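Local coordinates for protein alpha-1,2-mannosidase (Bacteroides thetaiotaomicron, PDB 2WW2) that hydrolyses alpha-mannosides with inversion of anomeric configuration, as a calcium-dependent mannosidase of glycoside hydrolase family 92, at residues F335-P340 against Y635-M640; L341-Y346 against W392-Q397; L593-G598 against T697-T702; F642-V645 against E651-I654. All blocks are in the same frame, centred on the assembly; numbering follows the deposited sequence.

Contact 1. Residues F335-P340 against Y635-M640; sequences FRAVHP and YVFSAM
Phe637 pushes the rim of its ring against the N-terminal end of helix 338-345, where the N-cap residue Ala337 and Pro340 receive it. The approach is edge-on: the carbonyl oxygen of Ala337 and the carbonyl carbon of Pro340 both lie at the ring edge, near its plane. Ala337 O comes within 3.2 Å of Phe637 CE2, a close meeting of an oxygen with the slightly positive rim of an aromatic ring. Next to it Phe637 CZ is 3.9 Å from Pro340 C. Apolar contacts flank this pair, with Ala337 CB 4.2 Å from Phe637 CD2 and Pro340 CB the same distance from Phe637 CE2. The first torsion of Phe637 is unusual, chi1 -93°, about thirty degrees beyond the common value, and swings the ring rim onto the neighbouring backbone. Small Ala337 lets an aromatic ring come close to the main chain, while Pro340 suits a first helical turn, which needs no N-H from it. Leu341, one residue on, also packs against Phe637. The result is helix-to-helix packing in the buried interior of the catalytic domain, consistent with the largely helical (alpha/alpha)6 architecture of the six-hairpin glycosidase clan.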
# COMPACT_ATOMS: atom_id res chain seq x y z
N PHE A 335 -21.48 -23.83 -1.73
CA PHE A 335 -21.10 -25.10 -2.38
C PHE A 335 -19.67 -25.51 -2.01
O PHE A 335 -19.32 -26.68 -2.08
CB PHE A 335 -21.21 -25.01 -3.91
CG PHE A 335 -19.96 -24.48 -4.61
CD1 PHE A 335 -18.89 -25.32 -4.87
CD2 PHE A 335 -19.89 -23.16 -5.04
CE1 PHE A 335 -17.74 -24.84 -5.53
CE2 PHE A 335 -18.75 -22.68 -5.72
CZ PHE A 335 -17.67 -23.52 -5.94
N ARG A 336 -18.85 -24.53 -1.64
CA ARG A 336 -17.40 -24.74 -1.50
C ARG A 336 -17.06 -25.64 -0.30
O ARG A 336 -16.18 -26.51 -0.41
CB ARG A 336 -16.64 -23.39 -1.41
CG ARG A 336 -16.83 -22.52 -2.69
CD ARG A 336 -16.45 -21.04 -2.56
NE ARG A 336 -17.13 -20.25 -3.60
CZ ARG A 336 -16.66 -20.04 -4.83
NH1 ARG A 336 -15.49 -20.56 -5.18
NH2 ARG A 336 -17.35 -19.33 -5.71
N ALA A 337 -17.71 -25.43 0.83
CA ALA A 337 -17.35 -26.20 2.02
C ALA A 337 -18.54 -26.52 2.93
O ALA A 337 -18.55 -27.54 3.61
CB ALA A 337 -16.26 -25.47 2.83
N VAL A 338 -19.53 -25.63 2.98
CA VAL A 338 -20.68 -25.82 3.87
C VAL A 338 -21.48 -27.08 3.47
O VAL A 338 -21.71 -27.99 4.28
CB VAL A 338 -21.61 -24.56 3.89
CG1 VAL A 338 -22.95 -24.88 4.55
CG2 VAL A 338 -20.92 -23.38 4.63
N HIS A 339 -21.91 -27.15 2.22
CA HIS A 339 -22.65 -28.35 1.81
C HIS A 339 -21.80 -29.61 1.81
O HIS A 339 -22.28 -30.66 2.19
CB HIS A 339 -23.41 -28.11 0.50
CG HIS A 339 -24.60 -27.23 0.70
ND1 HIS A 339 -25.79 -27.71 1.20
CD2 HIS A 339 -24.75 -25.89 0.58
CE1 HIS A 339 -26.65 -26.71 1.32
NE2 HIS A 339 -26.04 -25.59 0.95
N PRO A 340 -20.52 -29.50 1.39
CA PRO A 340 -19.68 -30.69 1.54
C PRO A 340 -19.58 -31.16 2.99
O PRO A 340 -19.55 -32.37 3.24
CB PRO A 340 -18.32 -30.22 1.03
CG PRO A 340 -18.72 -29.23 -0.11
CD PRO A 340 -19.92 -28.50 0.48
N TYR A 635 -12.93 -23.31 8.19
CA TYR A 635 -12.19 -23.50 9.45
C TYR A 635 -12.46 -24.89 10.03
O TYR A 635 -11.55 -25.56 10.51
CB TYR A 635 -12.55 -22.40 10.45
CG TYR A 635 -11.74 -22.46 11.74
CD1 TYR A 635 -10.60 -21.67 11.92
CD2 TYR A 635 -12.12 -23.30 12.77
CE1 TYR A 635 -9.85 -21.73 13.10
CE2 TYR A 635 -11.36 -23.37 13.96
CZ TYR A 635 -10.25 -22.58 14.11
OH TYR A 635 -9.53 -22.62 15.27
N VAL A 636 -13.72 -25.33 9.99
CA VAL A 636 -14.05 -26.66 10.54
C VAL A 636 -13.29 -27.76 9.81
O VAL A 636 -12.60 -28.57 10.42
CB VAL A 636 -15.58 -26.91 10.51
CG1 VAL A 636 -15.89 -28.36 10.89
CG2 VAL A 636 -16.27 -25.97 11.49
N PHE A 637 -13.41 -27.79 8.49
CA PHE A 637 -12.64 -28.75 7.71
C PHE A 637 -11.14 -28.63 8.02
O PHE A 637 -10.49 -29.62 8.34
CB PHE A 637 -12.87 -28.51 6.22
CG PHE A 637 -13.99 -29.34 5.64
CD1 PHE A 637 -13.88 -30.73 5.61
CD2 PHE A 637 -15.13 -28.74 5.13
CE1 PHE A 637 -14.92 -31.51 5.07
CE2 PHE A 637 -16.17 -29.50 4.60
CZ PHE A 637 -16.05 -30.88 4.55
N SER A 638 -10.59 -27.43 7.90
CA SER A 638 -9.14 -27.26 8.05
C SER A 638 -8.63 -27.70 9.42
O SER A 638 -7.56 -28.32 9.51
CB SER A 638 -8.71 -25.81 7.74
OG SER A 638 -8.95 -25.53 6.37
N ALA A 639 -9.39 -27.41 10.47
CA ALA A 639 -9.03 -27.92 11.81
C ALA A 639 -9.04 -29.45 11.90
O ALA A 639 -8.24 -30.05 12.63
CB ALA A 639 -9.98 -27.34 12.87
N MET A 640 -9.96 -30.08 11.18
CA MET A 640 -10.02 -31.55 11.15
C MET A 640 -8.83 -32.12 10.38
O MET A 640 -8.43 -33.27 10.59
CB MET A 640 -11.34 -32.02 10.52
CG MET A 640 -12.59 -31.78 11.39
SD MET A 640 -14.06 -32.64 10.78
CE MET A 640 -14.27 -32.00 9.12

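Contact 2. Residues L341-Y346 against W392-Q397; sequences LFTLLY and WMKGIQ
Lys394 and Ile396 reach Thr343 from the loop that closes helix 383-393 with a Schellman motif, each crossing the threonine side chain at about a right angle. Gly395 is the C-prime residue of that motif; its positive phi would jam a beta carbon against the preceding carbonyl, which explains the glycine. From Lys394 an extended chain runs past Thr343, its CD 3.6 Å from Thr343 CB, until NZ donates a hydrogen bond of 2.9 Å to Thr343 OG1. The hydroxyl sits between the backbone N and the carbonyl carbon of its own residue (chi1 64°), a torsion that also brings it to Pro340 O, one turn back in the helix. The ammonium group has further partners in Asp390, a salt bridge, and Tyr652 OH. With a methionine in place of Lys394, Asp390 would probably lose its salt-bridge partner and the hydroxyl of Thr343 this donor. Apolar contact completes the fit: Ile396 CD1 lies 3.7 Å from Thr343 CB, and the long, branched isoleucine also packs on Pro347 and Glu351 of helix 347-364. Behind the turn, Gln397 NE2 gives Trp392 O a nearly straight bond (3.0 Å, 168°), from the opposite face of the carbonyl plane to Gly395 N, while Gln397 CG rests 3.5 Å above the plane of the Trp392 ring, over its centre.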
# COMPACT_ATOMS: atom_id res chain seq x y z
N LEU A 341 -19.51 -30.23 3.95
CA LEU A 341 -19.53 -30.67 5.34
C LEU A 341 -20.82 -31.44 5.63
O LEU A 341 -20.79 -32.48 6.32
CB LEU A 341 -19.37 -29.48 6.32
CG LEU A 341 -19.15 -29.89 7.79
CD1 LEU A 341 -17.79 -30.54 7.98
CD2 LEU A 341 -19.31 -28.70 8.80
N PHE A 342 -21.96 -30.96 5.14
CA PHE A 342 -23.21 -31.70 5.34
C PHE A 342 -23.12 -33.10 4.72
O PHE A 342 -23.52 -34.08 5.36
CB PHE A 342 -24.45 -30.96 4.76
CG PHE A 342 -24.69 -29.58 5.34
CD1 PHE A 342 -24.25 -29.24 6.63
CD2 PHE A 342 -25.36 -28.61 4.59
CE1 PHE A 342 -24.48 -27.95 7.15
CE2 PHE A 342 -25.57 -27.32 5.10
CZ PHE A 342 -25.13 -26.99 6.39
N THR A 343 -22.60 -33.22 3.51
CA THR A 343 -22.58 -34.54 2.87
C THR A 343 -21.79 -35.53 3.71
O THR A 343 -22.02 -36.73 3.61
CB THR A 343 -21.96 -34.53 1.43
OG1 THR A 343 -20.58 -34.14 1.52
CG2 THR A 343 -22.72 -33.56 0.51
N LEU A 344 -20.86 -35.04 4.52
CA LEU A 344 -19.99 -35.92 5.30
C LEU A 344 -20.59 -36.22 6.67
O LEU A 344 -20.80 -37.38 7.04
CB LEU A 344 -18.60 -35.28 5.48
CG LEU A 344 -17.56 -36.07 6.30
CD1 LEU A 344 -17.38 -37.47 5.73
CD2 LEU A 344 -16.22 -35.31 6.36
N LEU A 345 -20.87 -35.15 7.42
CA LEU A 345 -21.27 -35.29 8.82
C LEU A 345 -22.79 -35.21 9.06
O LEU A 345 -23.28 -35.69 10.09
CB LEU A 345 -20.58 -34.23 9.66
CG LEU A 345 -19.10 -34.47 9.98
CD1 LEU A 345 -18.54 -33.23 10.62
CD2 LEU A 345 -18.92 -35.65 10.92
N TYR A 346 -23.52 -34.60 8.13
CA TYR A 346 -24.97 -34.41 8.25
C TYR A 346 -25.70 -34.78 6.96
O TYR A 346 -26.47 -33.98 6.42
CB TYR A 346 -25.26 -32.95 8.65
CG TYR A 346 -24.40 -32.47 9.81
CD1 TYR A 346 -24.78 -32.73 11.13
CD2 TYR A 346 -23.20 -31.81 9.59
CE1 TYR A 346 -23.97 -32.33 12.21
CE2 TYR A 346 -22.39 -31.40 10.66
CZ TYR A 346 -22.80 -31.66 11.97
OH TYR A 346 -22.02 -31.26 13.04
N TRP A 392 -24.32 -36.63 -5.02
CA TRP A 392 -24.53 -37.86 -5.80
C TRP A 392 -23.28 -38.74 -5.78
O TRP A 392 -23.37 -39.97 -5.65
CB TRP A 392 -24.90 -37.50 -7.23
CG TRP A 392 -25.41 -38.66 -8.04
CD1 TRP A 392 -24.67 -39.52 -8.79
CD2 TRP A 392 -26.77 -39.08 -8.17
NE1 TRP A 392 -25.49 -40.45 -9.39
CE2 TRP A 392 -26.79 -40.20 -9.03
CE3 TRP A 392 -27.98 -38.62 -7.65
CZ2 TRP A 392 -27.97 -40.88 -9.36
CZ3 TRP A 392 -29.16 -39.29 -7.99
CH2 TRP A 392 -29.14 -40.40 -8.84
N MET A 393 -22.11 -38.11 -5.91
CA MET A 393 -20.87 -38.88 -6.02
C MET A 393 -20.45 -39.45 -4.68
O MET A 393 -19.53 -40.26 -4.61
CB MET A 393 -19.76 -38.03 -6.61
CG MET A 393 -20.06 -37.55 -8.02
SD MET A 393 -20.53 -38.90 -9.12
CE MET A 393 -21.09 -37.97 -10.53
N LYS A 394 -21.13 -39.01 -3.62
CA LYS A 394 -20.89 -39.49 -2.28
C LYS A 394 -22.00 -40.43 -1.84
O LYS A 394 -22.09 -40.78 -0.65
CB LYS A 394 -20.80 -38.30 -1.31
CG LYS A 394 -19.55 -37.48 -1.51
CD LYS A 394 -19.58 -36.16 -0.74
CE LYS A 394 -18.22 -35.45 -0.89
NZ LYS A 394 -18.23 -34.17 -0.13
N GLY A 395 -22.84 -40.85 -2.78
CA GLY A 395 -23.86 -41.85 -2.50
C GLY A 395 -25.15 -41.29 -1.93
O GLY A 395 -26.01 -42.04 -1.48
N ILE A 396 -25.29 -39.96 -1.95
CA ILE A 396 -26.51 -39.31 -1.54
C ILE A 396 -27.32 -39.08 -2.80
O ILE A 396 -27.01 -38.20 -3.63
CB ILE A 396 -26.21 -37.96 -0.85
CG1 ILE A 396 -25.33 -38.22 0.38
CG2 ILE A 396 -27.50 -37.24 -0.47
CD1 ILE A 396 -24.78 -36.96 1.04
N GLN A 397 -28.33 -39.92 -2.97
CA GLN A 397 -29.03 -40.03 -4.24
C GLN A 397 -30.53 -40.12 -4.01
O GLN A 397 -31.13 -41.16 -4.20
CB GLN A 397 -28.51 -41.25 -5.02
CG GLN A 397 -27.01 -41.13 -5.32
CD GLN A 397 -26.44 -42.31 -6.09
OE1 GLN A 397 -27.13 -43.31 -6.33
NE2 GLN A 397 -25.18 -42.18 -6.52

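Contact 3. Residues L593-G598 against T697-T702; sequences LYDYIG and TRNYLT
Asn699 donates from ND2 to Asp595 O, a hydrogen bond of 3.0 Å that is somewhat bent, 150° at the hydrogen. The donor stands 19° off the carbonyl plane. Alongside this bond the two side chains lie against one another, the carboxylate of Asp595 stacked on the amide of Asn699 with their planes nearly parallel. Asn699 CB sits 3.8 Å from Asp595 CG, and OD1 of the aspartate is 4.1 Å from Asn699 CG. With its CG beside the backbone N and anti to the carbonyl carbon (chi1 -64°), the asparagine presents its amide to the loop 593-598. An amide suits the place because ND2 also bonds Gly725 O, tying two separate backbone segments together. Farther out, Pro600 touches both Asp595 and Asn699, and Ala653 packs on the aspartate. The Asn699 backbone is held by Ile654 of strand 651-654 and by Asp730, fixing the residue just before strand 700-702 begins in the catalytic domain. Asp595 OD2 faces two carbonyl oxygens, Asn699 O at 3.4 Å, with no hydrogen bond between these acceptors, and Ile654 O, modelled so close that its detail is doubtful. Such surroundings could raise the tendency of this buried acid to hold a proton.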
# COMPACT_ATOMS: atom_id res chain seq x y z
N LEU A 593 -3.42 -26.16 -2.69
CA LEU A 593 -2.94 -26.51 -4.04
C LEU A 593 -1.52 -27.10 -4.02
O LEU A 593 -1.14 -27.82 -4.93
CB LEU A 593 -3.04 -25.31 -4.99
CG LEU A 593 -4.47 -24.92 -5.40
CD1 LEU A 593 -4.49 -23.59 -6.19
CD2 LEU A 593 -5.09 -26.02 -6.22
N TYR A 594 -0.74 -26.80 -2.99
CA TYR A 594 0.58 -27.42 -2.89
C TYR A 594 0.49 -28.95 -2.85
O TYR A 594 1.46 -29.61 -3.22
CB TYR A 594 1.34 -26.96 -1.67
CG TYR A 594 1.69 -25.47 -1.60
CD1 TYR A 594 2.78 -24.96 -2.31
CD2 TYR A 594 0.99 -24.62 -0.77
CE1 TYR A 594 3.14 -23.62 -2.21
CE2 TYR A 594 1.33 -23.26 -0.67
CZ TYR A 594 2.40 -22.77 -1.39
OH TYR A 594 2.73 -21.44 -1.27
N ASP A 595 -0.65 -29.49 -2.42
CA ASP A 595 -0.88 -30.95 -2.36
C ASP A 595 -0.89 -31.59 -3.74
O ASP A 595 -0.72 -32.81 -3.86
CB ASP A 595 -2.24 -31.27 -1.74
CG ASP A 595 -2.24 -31.24 -0.20
OD1 ASP A 595 -1.17 -31.23 0.43
OD2 ASP A 595 -3.36 -31.28 0.38
N TYR A 596 -1.14 -30.78 -4.77
CA TYR A 596 -1.32 -31.26 -6.14
C TYR A 596 -0.04 -31.16 -6.97
O TYR A 596 0.04 -31.71 -8.08
CB TYR A 596 -2.44 -30.45 -6.84
CG TYR A 596 -3.80 -30.64 -6.22
CD1 TYR A 596 -4.80 -31.36 -6.89
CD2 TYR A 596 -4.09 -30.12 -4.97
CE1 TYR A 596 -6.05 -31.56 -6.31
CE2 TYR A 596 -5.34 -30.31 -4.37
CZ TYR A 596 -6.31 -31.03 -5.06
OH TYR A 596 -7.53 -31.23 -4.45
N ILE A 597 0.95 -30.45 -6.45
CA ILE A 597 2.13 -30.14 -7.23
C ILE A 597 3.41 -30.43 -6.46
O ILE A 597 4.45 -29.87 -6.76
CB ILE A 597 2.10 -28.66 -7.71
CG1 ILE A 597 2.11 -27.70 -6.52
CG2 ILE A 597 0.85 -28.40 -8.51
CD1 ILE A 597 1.71 -26.29 -6.89
N GLY A 598 3.31 -31.28 -5.43
CA GLY A 598 4.49 -31.91 -4.85
C GLY A 598 5.12 -31.31 -3.62
O GLY A 598 6.20 -31.73 -3.21
N THR A 697 0.91 -42.14 2.14
CA THR A 697 1.63 -40.98 1.62
C THR A 697 0.80 -40.13 0.65
O THR A 697 1.29 -39.12 0.14
CB THR A 697 2.94 -41.38 0.91
OG1 THR A 697 2.62 -42.15 -0.26
CG2 THR A 697 3.84 -42.23 1.83
N ARG A 698 -0.46 -40.51 0.41
CA ARG A 698 -1.32 -39.69 -0.45
C ARG A 698 -1.67 -38.37 0.22
O ARG A 698 -1.78 -38.31 1.44
CB ARG A 698 -2.61 -40.44 -0.81
CG ARG A 698 -2.35 -41.65 -1.69
CD ARG A 698 -3.66 -42.31 -2.13
NE ARG A 698 -4.45 -42.87 -1.03
CZ ARG A 698 -4.32 -44.10 -0.54
NH1 ARG A 698 -3.39 -44.94 -1.02
NH2 ARG A 698 -5.12 -44.51 0.44
N ASN A 699 -1.84 -37.31 -0.58
CA ASN A 699 -2.16 -35.99 -0.03
C ASN A 699 -3.66 -35.73 0.01
O ASN A 699 -4.10 -34.58 0.06
CB ASN A 699 -1.48 -34.87 -0.83
CG ASN A 699 0.04 -34.93 -0.75
OD1 ASN A 699 0.59 -35.27 0.30
ND2 ASN A 699 0.71 -34.59 -1.84
N TYR A 700 -4.44 -36.81 0.00
CA TYR A 700 -5.90 -36.71 0.06
C TYR A 700 -6.52 -37.99 0.62
O TYR A 700 -5.90 -39.07 0.56
CB TYR A 700 -6.48 -36.43 -1.33
CG TYR A 700 -6.27 -37.55 -2.31
CD1 TYR A 700 -7.29 -38.44 -2.62
CD2 TYR A 700 -5.03 -37.73 -2.94
CE1 TYR A 700 -7.09 -39.49 -3.52
CE2 TYR A 700 -4.82 -38.77 -3.84
CZ TYR A 700 -5.86 -39.64 -4.13
OH TYR A 700 -5.66 -40.66 -5.02
N LEU A 701 -7.72 -37.86 1.16
CA LEU A 701 -8.55 -38.98 1.60
C LEU A 701 -9.78 -39.03 0.71
O LEU A 701 -10.30 -37.99 0.32
CB LEU A 701 -9.02 -38.74 3.04
CG LEU A 701 -8.02 -38.90 4.19
CD1 LEU A 701 -8.64 -38.40 5.49
CD2 LEU A 701 -7.59 -40.35 4.32
N THR A 702 -10.26 -40.23 0.39
CA THR A 702 -11.53 -40.32 -0.35
C THR A 702 -12.69 -40.21 0.63
O THR A 702 -12.51 -40.49 1.82
CB THR A 702 -11.69 -41.64 -1.13
OG1 THR A 702 -11.82 -42.73 -0.21
CG2 THR A 702 -10.47 -41.88 -2.04

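Contact 4. Residues F642-V645 against E651-I654; sequences FYPV and EYAI
Tyr643 and Ala653 form the hydrogen-bonded pair of this short antiparallel beta hairpin. Tyr643 N gives Ala653 O a bond of 2.8 Å, bent to 140° at the hydrogen but in the carbonyl plane; the return bond, from Ala653 N to Tyr643 O, is equally short and similarly bent. Both oxygens take more: Ala653 O receives a CA-H contact from Phe642 CA at 3.1 Å, and Tyr643 O accepts Tyr652 CA-H as well as a weak bond from Val645 N across the inverse gamma turn centred on Pro644. Having no N-H, proline suits a point where the strand stops pairing. Phe642 and Ile654 point to one face of the sheet, Tyr643 and Ala653 to the other, where Val645 CG2 meets Ala653 CB at 3.8 Å. The Tyr652 ring, set beside its own backbone N and anti to the carbonyl carbon (chi1 -54°), offers its face to the edge of Phe642 in an offset edge-to-face pair, centroids 5.6 Å apart and planes at 73°, while Pro644 CB lies 4.0 Å from Tyr652 CD1. An alanine in place of Tyr652 would probably open a gap between Phe642 and Pro644 and take from the Lys394 ammonium group one of its two hydroxyl partners. Backbone bonds of Tyr652 to Leu701 and of Ile654 to Asn699 serve the other edge of strand 651-654, and Glu651 OE1 accepts from Tyr733 N. Ala653 thus pairs through N and O on one edge while Tyr652 N and Ile654 N are satisfied on the other, meeting much of this mostly buried strand's hydrogen-bonding need.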
# COMPACT_ATOMS: atom_id res chain seq x y z
N PHE A 642 -8.41 -31.72 6.66
CA PHE A 642 -8.67 -32.01 5.24
C PHE A 642 -9.79 -31.12 4.69
O PHE A 642 -10.57 -30.58 5.46
CB PHE A 642 -9.01 -33.51 5.01
CG PHE A 642 -10.10 -34.03 5.91
CD1 PHE A 642 -11.44 -33.91 5.55
CD2 PHE A 642 -9.78 -34.66 7.11
CE1 PHE A 642 -12.44 -34.38 6.38
CE2 PHE A 642 -10.78 -35.13 7.96
CZ PHE A 642 -12.11 -35.00 7.60
N TYR A 643 -9.83 -30.95 3.37
CA TYR A 643 -10.71 -29.95 2.77
C TYR A 643 -11.16 -30.37 1.38
O TYR A 643 -10.37 -30.92 0.62
CB TYR A 643 -9.95 -28.61 2.66
CG TYR A 643 -10.79 -27.46 2.18
CD1 TYR A 643 -11.55 -26.71 3.08
CD2 TYR A 643 -10.81 -27.10 0.84
CE1 TYR A 643 -12.32 -25.62 2.65
CE2 TYR A 643 -11.59 -26.01 0.40
CZ TYR A 643 -12.34 -25.29 1.31
OH TYR A 643 -13.11 -24.22 0.88
N PRO A 644 -12.45 -30.13 1.06
CA PRO A 644 -13.03 -30.50 -0.24
C PRO A 644 -12.67 -29.47 -1.30
O PRO A 644 -13.48 -28.61 -1.64
CB PRO A 644 -14.55 -30.47 0.04
CG PRO A 644 -14.69 -29.39 1.07
CD PRO A 644 -13.46 -29.61 1.99
N VAL A 645 -11.45 -29.55 -1.83
CA VAL A 645 -11.02 -28.62 -2.87
C VAL A 645 -11.97 -28.58 -4.08
O VAL A 645 -12.28 -27.51 -4.60
CB VAL A 645 -9.59 -28.98 -3.33
CG1 VAL A 645 -9.18 -28.17 -4.58
CG2 VAL A 645 -8.61 -28.72 -2.16
N GLU A 651 -13.27 -36.41 -2.78
CA GLU A 651 -11.89 -36.44 -2.27
C GLU A 651 -11.74 -35.24 -1.37
O GLU A 651 -12.29 -34.17 -1.66
CB GLU A 651 -10.87 -36.16 -3.40
CG GLU A 651 -10.36 -37.34 -4.12
CD GLU A 651 -9.46 -36.96 -5.27
OE1 GLU A 651 -9.10 -35.77 -5.48
OE2 GLU A 651 -9.12 -37.90 -5.99
N TYR A 652 -10.91 -35.36 -0.33
CA TYR A 652 -10.58 -34.22 0.51
C TYR A 652 -9.06 -34.11 0.60
O TYR A 652 -8.39 -35.06 1.02
CB TYR A 652 -11.17 -34.41 1.92
CG TYR A 652 -12.66 -34.69 1.95
CD1 TYR A 652 -13.57 -33.66 2.18
CD2 TYR A 652 -13.15 -35.97 1.73
CE1 TYR A 652 -14.92 -33.90 2.21
CE2 TYR A 652 -14.51 -36.22 1.75
CZ TYR A 652 -15.39 -35.18 2.00
OH TYR A 652 -16.73 -35.42 2.01
N ALA A 653 -8.51 -32.96 0.18
CA ALA A 653 -7.07 -32.75 0.25
C ALA A 653 -6.64 -32.59 1.71
O ALA A 653 -7.32 -31.93 2.50
CB ALA A 653 -6.64 -31.52 -0.58
N ILE A 654 -5.53 -33.22 2.06
CA ILE A 654 -5.02 -33.20 3.42
C ILE A 654 -4.22 -31.91 3.71
O ILE A 654 -3.38 -31.47 2.91
CB ILE A 654 -4.23 -34.49 3.74
CG1 ILE A 654 -5.24 -35.65 3.79
CG2 ILE A 654 -3.49 -34.38 5.11
CD1 ILE A 654 -4.62 -37.03 3.76

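Overall arrangement
All four contacts lie in the catalytic domain. Contacts 1, 2 and 4 touch one another, and contact 3 joins them through contact 4. Contacts 1 and 2 share helix 338-345, centres 13 Å apart; contacts 1 and 4, centres 9 Å apart, touch where Pro644 packs on Phe637 and Pro340, and Lys394 meets Tyr652 between contacts 2 and 4. Contacts 3 and 4, centres 8 Å apart, share the three-stranded antiparallel sheet 642-643, 651-654, 700-702. Along the sequence, contact 2 falls between the two segments of contact 1, and contact 4 between those of contact 3, while the spans of 1 and 3 overlap. The small sheet therefore links helices from distant parts of the domain to its C-terminal portion.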